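Local coordinates for protein GH61E (Thielavia terrestris, PDB 3EJA), which depolymerises crystalline and amorphous polysaccharides as a lytic polysaccharide monooxygenase, probably copper-dependent, by oxidising their glycosidic bonds, at residues A54-T59 / V121-C126; Q73-R78 / W95-E100. All coordinates share one frame; numbering follows the deposited sequence.

Contact 1 (A54-T59 / V121-C126); sequences AGSTVT and VPIPPC
Val-58 and Val-121 form a hydrogen-bonded antiparallel pair closed in both directions: Val-58 N reaches Val-121 O at 2.9 Å, and Val-121 N returns to Val-58 O at 2.8 Å. Next along, Thr-57 faces Pro-122 as a non-hydrogen-bonded pair. At such a position the residue's own N is turned from the partner strand, which is where a proline, having no N-H, can sit without costing a bond. The methyl CG2 of Thr-57 lies 3.7 Å from Val-121 N, on the face that also carries Pro-122.

Beyond the strand ends the pairing continues through loop backbone. Ile-123 N meets Ser-56 O at 2.9 Å, almost head-on to the carbonyl. The last bond is less regular: Gly-55 N approaches Ile-123 O from above the carbonyl plane, with an N-H...O angle of 132°. Having no CB to press on the carbonyl O of Ala-54, Gly-55 can take a phi of 98°, and Pro-125 CB lies close to Gly-55 CA.

Ile-123 carries the side-chain contact. With CG1 anti to its carbonyl carbon (chi1 -50°), it lays CG1 against Ser-56 O and brings CD1 obliquely across Val-58 CG2, 3.9 Å away. The CG2 branch goes the other way, to Ala-54 CA. The methyl of Ala-54 meets Pro-124 O at 3.5 Å and also approaches Pro-125 O. Ser-56 turns its hydroxyl elsewhere, to Thr-52 OG1 and Thr-53 O.

Strand 118-122 is the outer strand of a three-stranded antiparallel sheet, with 57-63 at its centre and 3-7 beyond. Val-121 and Ile-123 pack inward on strand 72-78 of the other sheet, Pro-124 reaches strand 96-100 as well, and the disulfide Cys-126 to Cys-208 ties the departing loop to the C terminus.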
ATOM      1  N   ALA A  54      13.090  -9.623  -9.107  1.00 22.46           N
ATOM      2  CA  ALA A  54      13.635  -8.539  -8.303  1.00 22.56           C
ATOM      3  C   ALA A  54      14.297  -7.538  -9.249  1.00 22.69           C
ATOM      4  O   ALA A  54      15.053  -7.927 -10.142  1.00 22.77           O
ATOM      5  CB  ALA A  54      14.632  -9.073  -7.296  1.00 22.47           C
ATOM      6  N   GLY A  55      13.976  -6.260  -9.078  1.00 22.48           N
ATOM      7  CA  GLY A  55      14.483  -5.214  -9.960  1.00 22.49           C
ATOM      8  C   GLY A  55      13.506  -4.806 -11.051  1.00 22.49           C
ATOM      9  O   GLY A  55      13.721  -3.808 -11.737  1.00 22.67           O
ATOM     10  N   SER A  56      12.437  -5.579 -11.226  1.00 22.15           N
ATOM     11  CA  SER A  56      11.414  -5.251 -12.215  1.00 21.86           C
ATOM     12  C   SER A  56      10.363  -4.304 -11.632  1.00 21.49           C
ATOM     13  O   SER A  56      10.380  -3.994 -10.437  1.00 21.37           O
ATOM     14  CB  SER A  56      10.751  -6.523 -12.763  1.00 21.83           C
ATOM     15  OG  SER A  56       9.867  -7.082 -11.807  1.00 22.50           O
ATOM     16  N   THR A  57       9.459  -3.840 -12.491  1.00 20.59           N
ATOM     17  CA  THR A  57       8.363  -2.975 -12.082  1.00 19.85           C
ATOM     18  C   THR A  57       7.045  -3.736 -12.149  1.00 18.81           C
ATOM     19  O   THR A  57       6.748  -4.386 -13.146  1.00 18.85           O
ATOM     20  CB  THR A  57       8.292  -1.717 -12.979  1.00 20.11           C
ATOM     21  OG1 THR A  57       9.501  -0.964 -12.838  1.00 20.73           O
ATOM     22  CG2 THR A  57       7.104  -0.837 -12.606  1.00 20.28           C
ATOM     23  N   VAL A  58       6.266  -3.673 -11.073  1.00 17.38           N
ATOM     24  CA  VAL A  58       4.909  -4.199 -11.091  1.00 16.46           C
ATOM     25  C   VAL A  58       3.946  -3.018 -11.247  1.00 16.03           C
ATOM     26  O   VAL A  58       4.100  -1.997 -10.582  1.00 15.77           O
ATOM     27  CB  VAL A  58       4.583  -5.015  -9.808  1.00 16.28           C
ATOM     28  CG1 VAL A  58       3.083  -5.290  -9.702  1.00 15.48           C
ATOM     29  CG2 VAL A  58       5.379  -6.325  -9.783  1.00 16.18           C
ATOM     30  N   THR A  59       2.974  -3.154 -12.146  1.00 15.18           N
ATOM     31  CA  THR A  59       1.948  -2.128 -12.305  1.00 14.71           C
ATOM     32  C   THR A  59       0.774  -2.450 -11.390  1.00 14.14           C
ATOM     33  O   THR A  59       0.173  -3.527 -11.496  1.00 13.99           O
ATOM     34  CB  THR A  59       1.486  -2.014 -13.783  1.00 14.55           C
ATOM     35  OG1 THR A  59       2.596  -1.587 -14.586  1.00 14.82           O
ATOM     36  CG2 THR A  59       0.352  -1.011 -13.924  1.00 15.33           C
ATOM     37  N   VAL A 121       5.399   0.272  -9.511  1.00 16.74           N
ATOM     38  CA  VAL A 121       5.970  -0.163  -8.229  1.00 17.33           C
ATOM     39  C   VAL A 121       7.314  -0.831  -8.459  1.00 18.14           C
ATOM     40  O   VAL A 121       7.371  -1.927  -9.030  1.00 17.63           O
ATOM     41  CB  VAL A 121       5.059  -1.146  -7.448  1.00 17.28           C
ATOM     42  CG1 VAL A 121       5.599  -1.363  -6.032  1.00 16.55           C
ATOM     43  CG2 VAL A 121       3.624  -0.641  -7.402  1.00 17.02           C
ATOM     44  N   PRO A 122       8.393  -0.187  -7.983  1.00 18.83           N
ATOM     45  CA  PRO A 122       9.729  -0.761  -8.127  1.00 19.47           C
ATOM     46  C   PRO A 122       9.930  -1.918  -7.145  1.00 19.38           C
ATOM     47  O   PRO A 122       9.820  -1.737  -5.929  1.00 19.92           O
ATOM     48  CB  PRO A 122      10.652   0.415  -7.783  1.00 19.69           C
ATOM     49  CG  PRO A 122       9.843   1.240  -6.785  1.00 20.01           C
ATOM     50  CD  PRO A 122       8.405   1.094  -7.239  1.00 19.51           C
ATOM     51  N   ILE A 123      10.186  -3.108  -7.672  1.00 19.24           N
ATOM     52  CA  ILE A 123      10.560  -4.230  -6.818  1.00 19.16           C
ATOM     53  C   ILE A 123      12.065  -4.130  -6.597  1.00 19.58           C
ATOM     54  O   ILE A 123      12.830  -4.212  -7.566  1.00 19.25           O
ATOM     55  CB  ILE A 123      10.175  -5.603  -7.441  1.00 18.91           C
ATOM     56  CG1 ILE A 123       8.707  -5.618  -7.894  1.00 18.62           C
ATOM     57  CG2 ILE A 123      10.482  -6.743  -6.470  1.00 18.84           C
ATOM     58  CD1 ILE A 123       7.657  -5.409  -6.774  1.00 18.19           C
ATOM     59  N   PRO A 124      12.497  -3.935  -5.329  1.00 19.84           N
ATOM     60  CA  PRO A 124      13.928  -3.741  -5.067  1.00 20.12           C
ATOM     61  C   PRO A 124      14.749  -4.924  -5.590  1.00 20.55           C
ATOM     62  O   PRO A 124      14.320  -6.070  -5.456  1.00 20.30           O
ATOM     63  CB  PRO A 124      14.002  -3.644  -3.537  1.00 20.13           C
ATOM     64  CG  PRO A 124      12.646  -3.210  -3.115  1.00 19.59           C
ATOM     65  CD  PRO A 124      11.703  -3.877  -4.085  1.00 19.80           C
ATOM     66  N   PRO A 125      15.902  -4.642  -6.229  1.00 21.12           N
ATOM     67  CA  PRO A 125      16.736  -5.704  -6.799  1.00 21.44           C
ATOM     68  C   PRO A 125      17.441  -6.592  -5.755  1.00 21.77           C
ATOM     69  O   PRO A 125      17.732  -7.761  -6.034  1.00 21.91           O
ATOM     70  CB  PRO A 125      17.762  -4.928  -7.637  1.00 21.59           C
ATOM     71  CG  PRO A 125      17.850  -3.595  -7.000  1.00 21.49           C
ATOM     72  CD  PRO A 125      16.464  -3.302  -6.487  1.00 21.15           C
ATOM     73  N   CYS A 126      17.688  -6.051  -4.566  1.00 21.80           N
ATOM     74  CA  CYS A 126      18.556  -6.704  -3.582  1.00 21.98           C
ATOM     75  C   CYS A 126      17.840  -7.600  -2.563  1.00 21.80           C
ATOM     76  O   CYS A 126      18.497  -8.305  -1.797  1.00 21.59           O
ATOM     77  CB  CYS A 126      19.395  -5.656  -2.846  1.00 22.26           C
ATOM     78  SG  CYS A 126      18.408  -4.566  -1.813  1.00 22.88           S
TER

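Contact 2 (Q73-R78 / W95-E100); sequences QFYMAR and WFKVYE. With SO4 (sulfate ion), chain G.
Phe-74 and Tyr-99 belong to a buried antiparallel pairing that adds strand 96-100, bonded beyond by the Phe-206 backbone, to strand 72-78 of the five-stranded sheet; the N-to-C directions differ by 148°. Met-76 and Phe-96 make a two-bond pair, each N to the other's O at 2.9 Å. Closer to Glu-100 a classic beta bulge shifts the register: Val-98 and Tyr-99 both face Phe-74, whose O accepts Val-98 N at 2.8 Å and Tyr-99 N only weakly.

Ala-77 CB sits 3.6 Å above the centre of the Trp-95 six-membered ring, 12° off its normal, and Lys-97 CB covers the Tyr-75 ring nearer its rim. With CG between N and carbonyl carbon (chi1 57°), Phe-96 turns its ring face to Met-76 CB, a CH-pi contact (Phe-96 CZ to Met-76 CB 3.7 Å). Met-76 SD touches Val-98 CG1, while Phe-74 CD2 approaches Tyr-99 CD1 at 3.6 Å.

On the Tyr-75 side, Lys-97 NZ makes a salt bridge with Glu-100 OE1 at 2.9 Å and a weak bond to Gln-73 OE1; Pro-203 O and Pro-201 O also hold the ammonium, and Gln-73 NE2 binds Glu-137. At the far end Arg-78 NH1 binds a sulfate, probably from the crystallisation liquor. A bulged antiparallel pairing whose Phe-74, Val-98 and Tyr-99 pack on strand 118-122 of the second sheet fits the fibronectin type III-like beta sandwich of AA9 enzymes.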
ATOM      1  N   GLN A  73       1.425   4.850  -1.240  1.00 10.90           N
ATOM      2  CA  GLN A  73       2.562   4.116  -0.697  1.00 10.95           C
ATOM      3  C   GLN A  73       2.406   2.626  -0.990  1.00 10.79           C
ATOM      4  O   GLN A  73       1.279   2.126  -1.063  1.00  9.84           O
ATOM      5  CB  GLN A  73       2.687   4.366   0.817  1.00 11.17           C
ATOM      6  CG  GLN A  73       2.595   5.865   1.199  1.00 11.18           C
ATOM      7  CD  GLN A  73       3.051   6.162   2.612  1.00 12.18           C
ATOM      8  OE1 GLN A  73       3.921   7.004   2.817  1.00 14.38           O
ATOM      9  NE2 GLN A  73       2.471   5.470   3.596  1.00 11.36           N
ATOM     10  N   PHE A  74       3.532   1.937  -1.187  1.00 10.62           N
ATOM     11  CA  PHE A  74       3.523   0.478  -1.367  1.00 10.53           C
ATOM     12  C   PHE A  74       4.450  -0.184  -0.352  1.00 10.44           C
ATOM     13  O   PHE A  74       5.540   0.320  -0.084  1.00 10.44           O
ATOM     14  CB  PHE A  74       3.919   0.082  -2.805  1.00 10.50           C
ATOM     15  CG  PHE A  74       2.931   0.537  -3.846  1.00 10.67           C
ATOM     16  CD1 PHE A  74       1.787  -0.213  -4.114  1.00  9.89           C
ATOM     17  CD2 PHE A  74       3.128   1.737  -4.532  1.00 10.56           C
ATOM     18  CE1 PHE A  74       0.855   0.210  -5.062  1.00 10.18           C
ATOM     19  CE2 PHE A  74       2.200   2.178  -5.472  1.00 10.64           C
ATOM     20  CZ  PHE A  74       1.060   1.416  -5.742  1.00 10.89           C
ATOM     21  N   TYR A  75       3.999  -1.304   0.213  1.00 10.51           N
ATOM     22  CA  TYR A  75       4.810  -2.096   1.127  1.00 10.71           C
ATOM     23  C   TYR A  75       4.873  -3.544   0.639  1.00 10.94           C
ATOM     24  O   TYR A  75       4.029  -3.985  -0.135  1.00 11.30           O
ATOM     25  CB  TYR A  75       4.206  -2.108   2.531  1.00 10.57           C
ATOM     26  CG  TYR A  75       4.164  -0.798   3.298  1.00 10.41           C
ATOM     27  CD1 TYR A  75       3.280   0.233   2.937  1.00 10.41           C
ATOM     28  CD2 TYR A  75       4.958  -0.622   4.426  1.00 10.53           C
ATOM     29  CE1 TYR A  75       3.213   1.433   3.684  1.00 10.28           C
ATOM     30  CE2 TYR A  75       4.907   0.563   5.177  1.00 10.85           C
ATOM     31  CZ  TYR A  75       4.037   1.577   4.806  1.00 10.52           C
ATOM     32  OH  TYR A  75       3.998   2.718   5.574  1.00 11.12           O
ATOM     33  N   MET A  76       5.877  -4.278   1.106  1.00 11.33           N
ATOM     34  CA  MET A  76       6.003  -5.705   0.822  1.00 11.75           C
ATOM     35  C   MET A  76       6.286  -6.491   2.104  1.00 11.68           C
ATOM     36  O   MET A  76       6.802  -5.937   3.073  1.00 11.31           O
ATOM     37  CB  MET A  76       7.122  -5.954  -0.193  1.00 11.62           C
ATOM     38  CG  MET A  76       6.833  -5.411  -1.595  1.00 12.12           C
ATOM     39  SD  MET A  76       8.228  -5.635  -2.710  1.00 12.96           S
ATOM     40  CE  MET A  76       7.998  -7.368  -3.174  1.00 13.23           C
ATOM     41  N   ALA A  77       5.939  -7.775   2.088  1.00 11.96           N
ATOM     42  CA  ALA A  77       6.249  -8.703   3.177  1.00 12.63           C
ATOM     43  C   ALA A  77       6.549 -10.082   2.601  1.00 13.19           C
ATOM     44  O   ALA A  77       5.797 -10.588   1.758  1.00 12.31           O
ATOM     45  CB  ALA A  77       5.092  -8.780   4.170  1.00 12.50           C
ATOM     46  N   ARG A  78       7.637 -10.691   3.076  1.00 14.01           N
ATOM     47  CA  ARG A  78       8.108 -11.967   2.554  1.00 15.25           C
ATOM     48  C   ARG A  78       7.512 -13.176   3.278  1.00 15.77           C
ATOM     49  O   ARG A  78       7.608 -13.288   4.497  1.00 15.38           O
ATOM     50  CB  ARG A  78       9.637 -12.043   2.620  1.00 14.98           C
ATOM     51  CG  ARG A  78      10.185 -13.236   1.852  1.00 16.47           C
ATOM     52  CD  ARG A  78      11.704 -13.255   1.837  1.00 18.11           C
ATOM     53  NE  ARG A  78      12.173 -14.394   1.045  1.00 21.17           N
ATOM     54  CZ  ARG A  78      12.311 -15.637   1.506  1.00 22.00           C
ATOM     55  NH1 ARG A  78      12.024 -15.931   2.774  1.00 21.63           N
ATOM     56  NH2 ARG A  78      12.744 -16.592   0.691  1.00 21.98           N
ATOM     57  N   TRP A  95       6.436  -6.004   7.483  1.00 10.70           N
ATOM     58  CA  TRP A  95       6.229  -5.132   6.317  1.00 10.56           C
ATOM     59  C   TRP A  95       7.322  -4.079   6.172  1.00 10.80           C
ATOM     60  O   TRP A  95       7.669  -3.406   7.147  1.00 11.02           O
ATOM     61  CB  TRP A  95       4.857  -4.455   6.393  1.00 10.24           C
ATOM     62  CG  TRP A  95       3.730  -5.435   6.318  1.00 10.38           C
ATOM     63  CD1 TRP A  95       3.140  -6.082   7.365  1.00 10.03           C
ATOM     64  CD2 TRP A  95       3.064  -5.893   5.133  1.00 10.22           C
ATOM     65  NE1 TRP A  95       2.144  -6.908   6.912  1.00 10.64           N
ATOM     66  CE2 TRP A  95       2.070  -6.809   5.546  1.00 10.58           C
ATOM     67  CE3 TRP A  95       3.206  -5.613   3.763  1.00 10.28           C
ATOM     68  CZ2 TRP A  95       1.217  -7.456   4.640  1.00 10.57           C
ATOM     69  CZ3 TRP A  95       2.358  -6.257   2.860  1.00 10.27           C
ATOM     70  CH2 TRP A  95       1.374  -7.169   3.306  1.00 10.23           C
ATOM     71  N   PHE A  96       7.857  -3.940   4.954  1.00 10.65           N
ATOM     72  CA  PHE A  96       8.779  -2.844   4.643  1.00 10.84           C
ATOM     73  C   PHE A  96       8.239  -1.988   3.491  1.00 10.62           C
ATOM     74  O   PHE A  96       7.590  -2.506   2.580  1.00 10.11           O
ATOM     75  CB  PHE A  96      10.207  -3.353   4.375  1.00 11.39           C
ATOM     76  CG  PHE A  96      10.310  -4.373   3.259  1.00 11.90           C
ATOM     77  CD1 PHE A  96      10.052  -5.720   3.501  1.00 12.81           C
ATOM     78  CD2 PHE A  96      10.695  -3.984   1.975  1.00 12.80           C
ATOM     79  CE1 PHE A  96      10.150  -6.669   2.478  1.00 13.25           C
ATOM     80  CE2 PHE A  96      10.810  -4.925   0.943  1.00 13.15           C
ATOM     81  CZ  PHE A  96      10.535  -6.274   1.198  1.00 12.94           C
ATOM     82  N   LYS A  97       8.482  -0.680   3.564  1.00 10.68           N
ATOM     83  CA  LYS A  97       8.005   0.262   2.542  1.00 11.07           C
ATOM     84  C   LYS A  97       8.931   0.257   1.328  1.00 11.34           C
ATOM     85  O   LYS A  97      10.148   0.386   1.483  1.00 11.63           O
ATOM     86  CB  LYS A  97       7.928   1.675   3.129  1.00 10.61           C
ATOM     87  CG  LYS A  97       7.414   2.728   2.156  1.00 10.40           C
ATOM     88  CD  LYS A  97       7.456   4.130   2.765  1.00 11.51           C
ATOM     89  CE  LYS A  97       6.241   4.413   3.647  1.00 11.47           C
ATOM     90  NZ  LYS A  97       6.505   5.612   4.508  1.00 11.26           N
ATOM     91  N   VAL A  98       8.355   0.126   0.130  1.00 11.87           N
ATOM     92  CA  VAL A  98       9.141   0.130  -1.110  1.00 12.15           C
ATOM     93  C   VAL A  98       8.910   1.359  -1.995  1.00 12.73           C
ATOM     94  O   VAL A  98       9.683   1.600  -2.933  1.00 12.72           O
ATOM     95  CB  VAL A  98       8.952  -1.184  -1.948  1.00 12.45           C
ATOM     96  CG1 VAL A  98       9.409  -2.395  -1.149  1.00 12.02           C
ATOM     97  CG2 VAL A  98       7.511  -1.350  -2.431  1.00 11.86           C
ATOM     98  N   TYR A  99       7.857   2.125  -1.701  1.00 12.70           N
ATOM     99  CA  TYR A  99       7.502   3.307  -2.486  1.00 13.28           C
ATOM    100  C   TYR A  99       6.648   4.261  -1.661  1.00 13.23           C
ATOM    101  O   TYR A  99       5.794   3.821  -0.888  1.00 12.61           O
ATOM    102  CB  TYR A  99       6.750   2.906  -3.775  1.00 13.05           C
ATOM    103  CG  TYR A  99       6.273   4.086  -4.591  1.00 13.59           C
ATOM    104  CD1 TYR A  99       5.054   4.715  -4.300  1.00 11.89           C
ATOM    105  CD2 TYR A  99       7.048   4.590  -5.645  1.00 13.28           C
ATOM    106  CE1 TYR A  99       4.615   5.806  -5.032  1.00 13.71           C
ATOM    107  CE2 TYR A  99       6.618   5.693  -6.382  1.00 14.57           C
ATOM    108  CZ  TYR A  99       5.403   6.294  -6.069  1.00 14.47           C
ATOM    109  OH  TYR A  99       4.966   7.375  -6.796  1.00 15.12           O
ATOM    110  N   GLU A 100       6.883   5.562  -1.839  1.00 12.97           N
ATOM    111  CA  GLU A 100       5.971   6.596  -1.350  1.00 13.75           C
ATOM    112  C   GLU A 100       6.080   7.800  -2.276  1.00 13.74           C
ATOM    113  O   GLU A 100       7.130   8.042  -2.869  1.00 13.90           O
ATOM    114  CB  GLU A 100       6.313   6.992   0.100  1.00 13.36           C
ATOM    115  CG  GLU A 100       7.617   7.781   0.231  1.00 13.72           C
ATOM    116  CD  GLU A 100       8.010   8.089   1.664  1.00 15.28           C
ATOM    117  OE1 GLU A 100       7.342   7.613   2.602  1.00 16.83           O
ATOM    118  OE2 GLU A 100       9.011   8.805   1.850  1.00 18.40           O
TER
HETATM  119  S   SO4 G4849      12.686 -17.763   6.067  1.00 55.83           S
HETATM  120  O1  SO4 G4849      11.873 -16.653   6.555  1.00 56.05           O
HETATM  121  O2  SO4 G4849      12.277 -18.125   4.714  1.00 55.36           O
HETATM  122  O3  SO4 G4849      14.087 -17.346   6.057  1.00 56.26           O
HETATM  123  O4  SO4 G4849      12.517 -18.916   6.948  1.00 55.77           O

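Overall arrangement
From the N terminus, the chain enters contact 1 with 54-59, continues along strand 57-63 and then reaches 73-78, the first half of contact 2. A loop of 16 residues, without helix or strand, brings it back at 95-100, so contact 2 closes the shorter connection. Strand 118-122 follows, and 121-126 closes the wider loop of contact 1, within which contact 2 lies entirely; the two do not cross. Each contact joins strands of one sheet, and the two sheets meet between them: Val-121 CG2 lies 3.7 Å from Phe-74 CZ, and Pro-124 CG 3.9 Å from Val-98 CG1. The two centres are about 11 Å apart.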